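Local coordinates for ubiquitin-conjugating enzyme E2, putative (Plasmodium falciparum, PDB 2Q0V), which probably takes part in ubiquitin conjugation, as a ubiquitin-conjugating enzyme (E2)-like protein related to the UEV/UBE2V variants, at residues 93-106 / 141-153. Numbering follows the deposited sequence.
Sequences FDTKIEMSCVDNCG and NKRLPQPNEGEVY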
loop_
_atom_site.group_PDB
_atom_site.type_symbol
_atom_site.label_atom_id
_atom_site.label_comp_id
_atom_site.label_asym_id
_atom_site.label_seq_id
_atom_site.Cartn_x
_atom_site.Cartn_y
_atom_site.Cartn_z
ATOM N N PHE A 93 7.984 1.447 2.823
ATOM C CA PHE A 93 7.850 1.053 4.196
ATOM C C PHE A 93 8.606 2.068 5.050
ATOM O O PHE A 93 9.741 2.463 4.732
ATOM C CB PHE A 93 8.440 -0.338 4.408
ATOM C CG PHE A 93 7.518 -1.456 4.055
ATOM C CD1 PHE A 93 7.440 -1.919 2.755
ATOM C CD2 PHE A 93 6.721 -2.055 5.040
ATOM C CE1 PHE A 93 6.589 -2.953 2.428
ATOM C CE2 PHE A 93 5.866 -3.102 4.723
ATOM C CZ PHE A 93 5.800 -3.556 3.420
ATOM N N ASP A 94 7.939 2.500 6.112
ATOM C CA ASP A 94 8.551 3.238 7.185
ATOM C C ASP A 94 9.107 2.202 8.195
ATOM O O ASP A 94 10.215 2.358 8.685
ATOM C CB ASP A 94 7.512 4.174 7.824
ATOM C CG ASP A 94 6.856 5.133 6.795
ATOM O OD1 ASP A 94 7.567 5.776 5.977
ATOM O OD2 ASP A 94 5.608 5.264 6.803
ATOM N N THR A 95 8.345 1.131 8.462
ATOM C CA THR A 95 8.795 0.006 9.276
ATOM C C THR A 95 9.701 -0.892 8.448
ATOM O O THR A 95 9.414 -1.181 7.260
ATOM C CB THR A 95 7.623 -0.831 9.826
ATOM O OG1 THR A 95 6.647 0.028 10.414
ATOM C CG2 THR A 95 8.090 -1.791 10.891
ATOM N N LYS A 96 10.799 -1.316 9.081
ATOM C CA LYS A 96 11.813 -2.128 8.447
ATOM C C LYS A 96 11.277 -3.500 8.121
ATOM O O LYS A 96 10.633 -4.137 8.947
ATOM C CB LYS A 96 13.049 -2.253 9.329
ATOM C CG LYS A 96 13.956 -1.033 9.275
ATOM C CD LYS A 96 15.434 -1.411 9.402
ATOM C CE LYS A 96 16.264 -0.196 9.823
ATOM N NZ LYS A 96 17.628 -0.146 9.165
ATOM N N ILE A 97 11.579 -3.960 6.913
ATOM C CA ILE A 97 11.133 -5.251 6.462
ATOM C C ILE A 97 12.175 -5.845 5.511
ATOM O O ILE A 97 12.940 -5.121 4.859
ATOM C CB ILE A 97 9.702 -5.134 5.822
ATOM C CG1 ILE A 97 9.001 -6.498 5.748
ATOM C CG2 ILE A 97 9.731 -4.365 4.491
ATOM C CD1 ILE A 97 7.588 -6.423 5.210
ATOM N N GLU A 98 12.237 -7.164 5.464
ATOM C CA GLU A 98 13.008 -7.846 4.417
ATOM C C GLU A 98 12.038 -8.619 3.565
ATOM O O GLU A 98 11.402 -9.574 4.035
ATOM C CB GLU A 98 14.091 -8.764 5.002
ATOM C CG GLU A 98 15.187 -7.986 5.710
ATOM C CD GLU A 98 16.248 -7.447 4.765
ATOM O OE1 GLU A 98 16.703 -8.214 3.879
ATOM O OE2 GLU A 98 16.632 -6.264 4.910
ATOM N N MET A 99 11.885 -8.153 2.328
ATOM C CA MET A 99 11.053 -8.829 1.323
ATOM C C MET A 99 11.718 -8.683 -0.028
ATOM O O MET A 99 12.305 -7.637 -0.322
ATOM C CB MET A 99 9.659 -8.211 1.248
ATOM C CG MET A 99 8.709 -8.650 2.317
ATOM S SD MET A 99 6.963 -8.557 1.837
ATOM C CE MET A 99 6.820 -6.853 1.400
ATOM N N SER A 100 11.604 -9.698 -0.875
ATOM C CA SER A 100 12.218 -9.615 -2.210
ATOM C C SER A 100 11.776 -8.414 -3.082
ATOM O O SER A 100 12.493 -8.036 -4.005
ATOM C CB SER A 100 12.086 -10.943 -2.960
ATOM O OG SER A 100 10.739 -11.149 -3.384
ATOM N N CYS A 101 10.628 -7.808 -2.797
ATOM C CA CYS A 101 10.165 -6.618 -3.552
ATOM C C CYS A 101 10.344 -5.298 -2.781
ATOM O O CYS A 101 9.794 -4.274 -3.171
ATOM C CB CYS A 101 8.695 -6.777 -3.940
ATOM S SG CYS A 101 7.625 -6.858 -2.495
ATOM N N VAL A 102 11.095 -5.333 -1.679
ATOM C CA VAL A 102 11.449 -4.120 -0.930
ATOM C C VAL A 102 12.965 -3.851 -1.033
ATOM O O VAL A 102 13.773 -4.734 -0.777
ATOM C CB VAL A 102 10.971 -4.219 0.565
ATOM C CG1 VAL A 102 11.449 -3.055 1.388
ATOM C CG2 VAL A 102 9.464 -4.334 0.632
ATOM N N ASP A 103 13.353 -2.633 -1.397
ATOM C CA ASP A 103 14.789 -2.302 -1.476
ATOM C C ASP A 103 15.437 -2.012 -0.100
ATOM O O ASP A 103 14.775 -2.113 0.958
ATOM C CB ASP A 103 15.078 -1.206 -2.528
ATOM C CG ASP A 103 14.658 0.194 -2.092
ATOM O OD1 ASP A 103 14.490 0.452 -0.884
ATOM O OD2 ASP A 103 14.509 1.061 -2.981
ATOM N N ASN A 104 16.724 -1.671 -0.118
ATOM C CA ASN A 104 17.471 -1.386 1.126
ATOM C C ASN A 104 16.957 -0.212 1.953
ATOM O O ASN A 104 17.228 -0.158 3.140
ATOM C CB ASN A 104 18.964 -1.231 0.860
ATOM C CG ASN A 104 19.605 -2.539 0.475
ATOM O OD1 ASN A 104 19.014 -3.603 0.676
ATOM N ND2 ASN A 104 20.816 -2.480 -0.075
ATOM N N CYS A 105 16.223 0.704 1.327
ATOM C CA CYS A 105 15.611 1.842 2.029
ATOM C C CYS A 105 14.118 1.669 2.312
ATOM O O CYS A 105 13.461 2.588 2.812
ATOM C CB CYS A 105 15.828 3.142 1.254
ATOM S SG CYS A 105 17.558 3.576 1.149
ATOM N N GLY A 106 13.582 0.500 1.987
ATOM C CA GLY A 106 12.186 0.204 2.293
ATOM C C GLY A 106 11.249 0.585 1.173
ATOM O O GLY A 106 10.030 0.583 1.352
ATOM N N ASN A 141 9.951 -15.221 0.722
ATOM C CA ASN A 141 9.807 -14.240 1.818
ATOM C C ASN A 141 9.488 -14.815 3.196
ATOM O O ASN A 141 9.992 -14.315 4.190
ATOM C CB ASN A 141 8.750 -13.157 1.503
ATOM C CG ASN A 141 9.083 -12.306 0.297
ATOM O OD1 ASN A 141 10.217 -11.888 0.075
ATOM N ND2 ASN A 141 8.065 -12.001 -0.471
ATOM N N LYS A 142 8.625 -15.829 3.263
ATOM C CA LYS A 142 8.035 -16.264 4.546
ATOM C C LYS A 142 8.981 -16.845 5.614
ATOM O O LYS A 142 8.592 -16.948 6.775
ATOM C CB LYS A 142 6.912 -17.260 4.306
ATOM C CG LYS A 142 7.395 -18.659 3.967
ATOM C CD LYS A 142 6.300 -19.358 3.255
ATOM C CE LYS A 142 6.226 -20.783 3.624
ATOM N NZ LYS A 142 5.370 -21.417 2.586
ATOM N N ARG A 143 10.191 -17.234 5.207
ATOM C CA ARG A 143 11.221 -17.749 6.106
ATOM C C ARG A 143 12.420 -16.818 6.144
ATOM O O ARG A 143 13.458 -17.169 6.691
ATOM C CB ARG A 143 11.683 -19.149 5.665
ATOM C CG ARG A 143 10.726 -20.272 6.061
ATOM C CD ARG A 143 11.194 -21.637 5.534
ATOM N NE ARG A 143 11.248 -21.659 4.066
ATOM C CZ ARG A 143 10.302 -22.173 3.272
ATOM N NH1 ARG A 143 10.465 -22.119 1.949
ATOM N NH2 ARG A 143 9.203 -22.741 3.787
ATOM N N LEU A 144 12.277 -15.630 5.573
ATOM C CA LEU A 144 13.370 -14.664 5.511
ATOM C C LEU A 144 13.641 -14.046 6.900
ATOM O O LEU A 144 12.702 -13.601 7.572
ATOM C CB LEU A 144 13.022 -13.577 4.498
ATOM C CG LEU A 144 13.945 -13.297 3.316
ATOM C CD1 LEU A 144 13.213 -12.324 2.384
ATOM C CD2 LEU A 144 15.299 -12.729 3.735
ATOM N N PRO A 145 14.909 -14.056 7.354
ATOM C CA PRO A 145 15.255 -13.389 8.635
ATOM C C PRO A 145 14.980 -11.867 8.648
ATOM O O PRO A 145 15.451 -11.138 7.772
ATOM C CB PRO A 145 16.761 -13.686 8.796
ATOM C CG PRO A 145 17.006 -14.916 7.917
ATOM C CD PRO A 145 16.083 -14.727 6.746
ATOM N N GLN A 146 14.248 -11.416 9.666
ATOM C CA GLN A 146 13.720 -10.055 9.745
ATOM C C GLN A 146 14.500 -9.115 10.672
ATOM O O GLN A 146 15.097 -9.568 11.653
ATOM C CB GLN A 146 12.265 -10.103 10.222
ATOM C CG GLN A 146 11.303 -10.815 9.277
ATOM C CD GLN A 146 11.262 -10.169 7.914
ATOM O OE1 GLN A 146 11.092 -8.950 7.801
ATOM N NE2 GLN A 146 11.459 -10.971 6.871
ATOM N N PRO A 147 14.462 -7.787 10.390
ATOM C CA PRO A 147 14.960 -6.808 11.372
ATOM C C PRO A 147 14.218 -6.946 12.716
ATOM O O PRO A 147 13.204 -7.656 12.787
ATOM C CB PRO A 147 14.632 -5.458 10.720
ATOM C CG PRO A 147 14.469 -5.755 9.266
ATOM C CD PRO A 147 13.956 -7.140 9.164
ATOM N N ASN A 148 14.709 -6.298 13.773
ATOM C CA ASN A 148 13.975 -6.296 15.048
ATOM C C ASN A 148 12.627 -5.601 14.891
ATOM O O ASN A 148 12.501 -4.657 14.104
ATOM C CB ASN A 148 14.784 -5.642 16.177
ATOM C CG ASN A 148 16.013 -6.459 16.575
ATOM O OD1 ASN A 148 15.952 -7.688 16.725
ATOM N ND2 ASN A 148 17.139 -5.772 16.746
ATOM N N GLU A 149 11.636 -6.075 15.642
ATOM C CA GLU A 149 10.272 -5.555 15.548
ATOM C C GLU A 149 10.180 -4.077 15.924
ATOM O O GLU A 149 10.769 -3.639 16.906
ATOM C CB GLU A 149 9.284 -6.401 16.378
ATOM C CG GLU A 149 7.936 -5.719 16.629
ATOM C CD GLU A 149 6.830 -6.684 17.030
ATOM O OE1 GLU A 149 7.148 -7.781 17.541
ATOM O OE2 GLU A 149 5.632 -6.344 16.833
ATOM N N GLY A 150 9.442 -3.316 15.118
ATOM C CA GLY A 150 9.213 -1.894 15.364
ATOM C C GLY A 150 10.328 -0.963 14.915
ATOM O O GLY A 150 10.133 0.260 14.885
ATOM N N GLU A 151 11.485 -1.538 14.589
ATOM C CA GLU A 151 12.589 -0.819 13.945
ATOM C C GLU A 151 12.162 -0.099 12.660
ATOM O O GLU A 151 11.460 -0.667 11.833
ATOM C CB GLU A 151 13.700 -1.810 13.626
ATOM C CG GLU A 151 15.008 -1.198 13.195
ATOM C CD GLU A 151 16.175 -1.920 13.821
ATOM O OE1 GLU A 151 16.510 -1.553 14.966
ATOM O OE2 GLU A 151 16.731 -2.863 13.192
ATOM N N VAL A 152 12.585 1.156 12.512
ATOM C CA VAL A 152 12.259 1.973 11.340
ATOM C C VAL A 152 13.509 2.318 10.527
ATOM O O VAL A 152 14.635 2.089 10.987
ATOM C CB VAL A 152 11.499 3.289 11.714
ATOM C CG1 VAL A 152 10.264 3.012 12.592
ATOM C CG2 VAL A 152 12.438 4.339 12.350
ATOM N N TYR A 153 13.300 2.846 9.317
ATOM C CA TYR A 153 14.377 3.406 8.491
ATOM C C TYR A 153 14.645 4.854 8.924
ATOM O O TYR A 153 15.722 5.407 8.673
ATOM C CB TYR A 153 14.011 3.374 6.995
ATOM C CG TYR A 153 13.776 1.987 6.427
ATOM C CD1 TYR A 153 12.486 1.464 6.329
ATOM C CD2 TYR A 153 14.846 1.199 5.982
ATOM C CE1 TYR A 153 12.264 0.188 5.819
ATOM C CE2 TYR A 153 14.635 -0.078 5.469
ATOM C CZ TYR A 153 13.338 -0.575 5.387
ATOM O OH TYR A 153 13.118 -1.827 4.877
HETATM O O HOH W 1 9.951 -4.751 12.134
HETATM O O HOH W 2 14.543 -3.698 3.297
HETATM O O HOH W 3 8.271 -10.376 -2.611
#
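Tyr-153 lays its ring between the two arms of 93-106. Over one face stands Lys-96 CG, a CH-pi contact 3.8 Å from the Tyr-153 ring centroid and only 4° off the normal; the other face rests on the Cys-105 to Gly-106 peptide. Gly-106 CA comes within 3.4 Å of Tyr-153 CZ. At the far end the Tyr-153 hydroxyl accepts a weak hydrogen bond from Ile-97 N, and a water in the ring plane lies 2.8 Å from Tyr-153 OH.

Amide side chains reach the backbone further along. Gln-146 pairs with both polar backbone atoms of Glu-98: OE1 accepts from Glu-98 N, while NE2 gives a nearly straight bond (173°) to Glu-98 O, 3.2 Å away and met on a lone pair. A bend at chi2 (-59°) folds the Gln-146 chain so that its amide faces Glu-98, and NE2 also bonds to Leu-144 O. Asn-141 OD1 accepts from Ser-100 N at 2.8 Å, while its ND2 bonds to Glu-135 O and a water.

In the E2-like fold, this tail follows helix 125-135 as an irregular chain with turns at Asn-141 to Leu-144 and Asn-148 to Glu-151, consistent with the UEV relatives, which lack the C-terminal helices of canonical E2s. A single beta bridge pairs Thr-95 with Val-152: Lys-96 N bonds to Glu-151 O at 2.9 Å and Tyr-153 N to Asp-94 O at 3.2 Å.

The Pro-147 ring packs on aliphatic carbons, CG against Lys-96 CB and CD against Glu-98 CG.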